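Local coordinates for Ice-binding protein (Leucosporidium, PDB 3UYU), which binds to the surface of ice crystals and inhibits their growth, conferring freeze tolerance on an Arctic yeast, at residues A[100-105]-A[118-123]. The protein carries 2 engineered substitutions. Numbering follows the deposited sequence.
Sequences PDFLEL and GLYKWT
Phe102 and Tyr120 form an offset stack, their centroids 4.4 Å apart and their planes at 16°. Phe102 CD2 sits over one face of the Tyr120 ring toward its rim, 3.3 Å from Tyr120 CE2, while Leu105 CD2 meets that ring at its edge. Both aromatic side chains hold CG anti to the carbonyl carbon (chi1 -58° for Phe102), which sets them side by side; the Tyr120 hydroxyl bonds to Val116 O. This is the tight part, with Leu115 against Leu105 and Tyr120. The other sheet face is the solvent side: exposed Leu103 merely skirts partly exposed Lys121, CD1 4.0 Å from Lys121 CB, and the lysine tip leads away.

Lys121 hydrogen-bonds through N to Phe102 O (2.8 Å) and through O to Glu104 N (2.9 Å), straddling Leu103 in the parallel pattern; Phe102, bonded to Leu119 O and Lys121 N, likewise straddles Tyr120. Side chains add to the pairing at both ends. Leu119 O also accepts from Asp101 N, and Asp101 OD2 receives Leu119 N through its anti lone pair, nearly straight at 173°. The Glu104 carboxylate receives Thr123 N on both oxygens, with Thr123 OG1 donating to Glu104 OE2 at 2.7 Å. An alanine here would probably leave Thr123 N and OG1 without these acceptors. Trp122 NE1 donates a hydrogen bond to Leu105 O, near the indole plane and on a carbonyl lone pair (2.9 Å). In this right-handed beta-helix, where 142-146 continues the pairing beyond 118-122, two carboxylates flanking short strand 102-103 thus supplement its few main-chain bonds by accepting N-H groups of Leu119 and Thr123.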
ATOM      1  N   PRO A 100       6.504  -5.383  26.938  1.00 20.70           N
ATOM      2  CA  PRO A 100       7.865  -4.987  26.740  1.00 20.44           C
ATOM      3  C   PRO A 100       8.805  -5.913  27.483  1.00 20.60           C
ATOM      4  O   PRO A 100       8.478  -6.433  28.575  1.00 19.28           O
ATOM      5  CB  PRO A 100       7.941  -3.565  27.314  1.00 20.94           C
ATOM      6  CG  PRO A 100       6.759  -3.484  28.301  1.00 21.72           C
ATOM      7  CD  PRO A 100       5.707  -4.325  27.620  1.00 21.56           C
ATOM      8  N   ASP A 101       9.972  -6.144  26.882  1.00 18.70           N
ATOM      9  CA  ASP A 101      11.027  -6.853  27.561  1.00 18.69           C
ATOM     10  C   ASP A 101      11.773  -5.976  28.514  1.00 18.19           C
ATOM     11  O   ASP A 101      12.389  -6.461  29.499  1.00 20.15           O
ATOM     12  CB  ASP A 101      11.966  -7.434  26.476  1.00 17.99           C
ATOM     13  CG  ASP A 101      11.286  -8.472  25.647  1.00 20.80           C
ATOM     14  OD1 ASP A 101      10.826  -9.494  26.238  1.00 20.52           O
ATOM     15  OD2 ASP A 101      11.095  -8.270  24.393  1.00 20.08           O
ATOM     16  N   PHE A 102      11.814  -4.681  28.195  1.00 18.82           N
ATOM     17  CA  PHE A 102      12.484  -3.666  28.992  1.00 18.03           C
ATOM     18  C   PHE A 102      11.551  -2.483  29.122  1.00 18.85           C
ATOM     19  O   PHE A 102      10.989  -1.982  28.122  1.00 18.92           O
ATOM     20  CB  PHE A 102      13.830  -3.252  28.359  1.00 18.05           C
ATOM     21  CG  PHE A 102      14.754  -4.403  28.182  1.00 18.79           C
ATOM     22  CD1 PHE A 102      15.616  -4.795  29.208  1.00 23.44           C
ATOM     23  CD2 PHE A 102      14.723  -5.169  26.997  1.00 20.98           C
ATOM     24  CE1 PHE A 102      16.429  -5.918  29.039  1.00 25.93           C
ATOM     25  CE2 PHE A 102      15.543  -6.278  26.827  1.00 23.86           C
ATOM     26  CZ  PHE A 102      16.409  -6.638  27.868  1.00 25.92           C
ATOM     27  N   LEU A 103      11.402  -2.041  30.364  1.00 18.66           N
ATOM     28  CA  LEU A 103      10.590  -0.889  30.732  1.00 19.00           C
ATOM     29  C   LEU A 103      11.389   0.151  31.509  1.00 18.21           C
ATOM     30  O   LEU A 103      11.929  -0.065  32.616  1.00 18.94           O
ATOM     31  CB  LEU A 103       9.378  -1.348  31.500  1.00 16.84           C
ATOM     32  CG  LEU A 103       8.216  -0.358  31.785  1.00 22.22           C
ATOM     33  CD1 LEU A 103       7.819   0.522  30.567  1.00 22.10           C
ATOM     34  CD2 LEU A 103       7.021  -1.026  32.442  1.00 23.22           C
ATOM     35  N   GLU A 104      11.432   1.318  30.919  1.00 17.81           N
ATOM     36  CA  GLU A 104      12.197   2.433  31.434  1.00 17.27           C
ATOM     37  C   GLU A 104      13.690   2.105  31.633  1.00 18.02           C
ATOM     38  O   GLU A 104      14.309   2.556  32.584  1.00 18.00           O
ATOM     39  CB  GLU A 104      11.600   2.969  32.761  1.00 17.59           C
ATOM     40  CG  GLU A 104      10.072   3.049  32.760  1.00 20.55           C
ATOM     41  CD  GLU A 104       9.479   4.092  31.736  1.00 23.09           C
ATOM     42  OE1 GLU A 104      10.218   4.774  31.023  1.00 19.27           O
ATOM     43  OE2 GLU A 104       8.240   4.220  31.650  1.00 25.89           O
ATOM     44  N   LEU A 105      14.317   1.430  30.656  1.00 16.73           N
ATOM     45  CA  LEU A 105      15.741   1.056  30.836  1.00 17.06           C
ATOM     46  C   LEU A 105      16.580   2.320  30.977  1.00 16.61           C
ATOM     47  O   LEU A 105      16.453   3.282  30.223  1.00 17.37           O
ATOM     48  CB  LEU A 105      16.177   0.218  29.627  1.00 16.41           C
ATOM     49  CG  LEU A 105      17.638  -0.175  29.618  1.00 18.98           C
ATOM     50  CD1 LEU A 105      17.978  -1.229  30.686  1.00 19.39           C
ATOM     51  CD2 LEU A 105      17.958  -0.679  28.203  1.00 21.95           C
ATOM     52  N   GLY A 118      14.643  -7.419  21.236  1.00 13.41           N
ATOM     53  CA  GLY A 118      13.430  -7.408  22.074  1.00 14.26           C
ATOM     54  C   GLY A 118      12.687  -6.117  21.909  1.00 13.30           C
ATOM     55  O   GLY A 118      12.986  -5.291  21.022  1.00 13.29           O
ATOM     56  N   LEU A 119      11.645  -5.987  22.741  1.00 13.65           N
ATOM     57  CA  LEU A 119      10.763  -4.843  22.789  1.00 15.48           C
ATOM     58  C   LEU A 119      11.098  -3.956  23.975  1.00 14.59           C
ATOM     59  O   LEU A 119      11.068  -4.428  25.108  1.00 14.80           O
ATOM     60  CB  LEU A 119       9.360  -5.336  22.941  1.00 15.74           C
ATOM     61  CG  LEU A 119       8.158  -4.468  22.562  1.00 17.51           C
ATOM     62  CD1 LEU A 119       6.820  -4.782  23.163  1.00 16.35           C
ATOM     63  CD2 LEU A 119       8.273  -3.189  21.667  1.00 17.11           C
ATOM     64  N   TYR A 120      11.518  -2.722  23.693  1.00 16.01           N
ATOM     65  CA  TYR A 120      11.963  -1.749  24.686  1.00 14.98           C
ATOM     66  C   TYR A 120      10.975  -0.565  24.749  1.00 16.50           C
ATOM     67  O   TYR A 120      10.672   0.023  23.709  1.00 17.47           O
ATOM     68  CB  TYR A 120      13.356  -1.171  24.362  1.00 16.41           C
ATOM     69  CG  TYR A 120      14.500  -2.180  24.407  1.00 14.04           C
ATOM     70  CD1 TYR A 120      14.616  -3.168  23.406  1.00 14.18           C
ATOM     71  CD2 TYR A 120      15.518  -2.073  25.359  1.00 14.83           C
ATOM     72  CE1 TYR A 120      15.694  -4.088  23.450  1.00 16.24           C
ATOM     73  CE2 TYR A 120      16.583  -2.976  25.433  1.00 15.34           C
ATOM     74  CZ  TYR A 120      16.647  -3.995  24.466  1.00 15.10           C
ATOM     75  OH  TYR A 120      17.732  -4.888  24.499  1.00 15.87           O
ATOM     76  N   LYS A 121      10.521  -0.215  25.967  1.00 14.33           N
ATOM     77  CA  LYS A 121       9.497   0.840  26.105  1.00 14.58           C
ATOM     78  C   LYS A 121       9.958   1.860  27.143  1.00 15.27           C
ATOM     79  O   LYS A 121      10.440   1.489  28.229  1.00 16.24           O
ATOM     80  CB  LYS A 121       8.168   0.251  26.577  1.00 14.71           C
ATOM     81  CG  LYS A 121       7.047   1.285  26.672  1.00 15.83           C
ATOM     82  CD  LYS A 121       5.722   0.626  27.079  1.00 16.71           C
ATOM     83  CE  LYS A 121       4.706   1.738  27.305  1.00 23.29           C
ATOM     84  NZ  LYS A 121       4.207   2.050  25.965  1.00 24.72           N
ATOM     85  N   TRP A 122       9.717   3.133  26.840  1.00 16.34           N
ATOM     86  CA  TRP A 122       9.881   4.222  27.815  1.00 15.93           C
ATOM     87  C   TRP A 122       8.707   5.133  27.745  1.00 16.84           C
ATOM     88  O   TRP A 122       8.255   5.503  26.645  1.00 17.14           O
ATOM     89  CB  TRP A 122      11.020   5.131  27.438  1.00 14.46           C
ATOM     90  CG  TRP A 122      12.390   4.456  27.496  1.00 13.70           C
ATOM     91  CD1 TRP A 122      13.267   4.539  28.505  1.00 13.89           C
ATOM     92  CD2 TRP A 122      12.998   3.632  26.474  1.00 12.62           C
ATOM     93  NE1 TRP A 122      14.430   3.839  28.198  1.00 17.07           N
ATOM     94  CE2 TRP A 122      14.266   3.251  26.964  1.00 14.61           C
ATOM     95  CE3 TRP A 122      12.578   3.184  25.215  1.00 16.69           C
ATOM     96  CZ2 TRP A 122      15.176   2.454  26.199  1.00 16.91           C
ATOM     97  CZ3 TRP A 122      13.485   2.389  24.407  1.00 16.85           C
ATOM     98  CH2 TRP A 122      14.735   1.999  24.937  1.00 15.34           C
ATOM     99  N   THR A 123       8.254   5.592  28.925  1.00 17.20           N
ATOM    100  CA  THR A 123       7.211   6.654  28.953  1.00 18.14           C
ATOM    101  C   THR A 123       7.786   8.052  28.959  1.00 19.71           C
ATOM    102  O   THR A 123       7.035   9.048  28.862  1.00 22.16           O
ATOM    103  CB  THR A 123       6.199   6.504  30.123  1.00 20.24           C
ATOM    104  OG1 THR A 123       6.901   6.596  31.363  1.00 21.03           O
ATOM    105  CG2 THR A 123       5.485   5.219  30.059  1.00 18.10           C
TER
HETATM  106  O   HOH W   1      13.090   0.447  28.076  1.00 16.06           O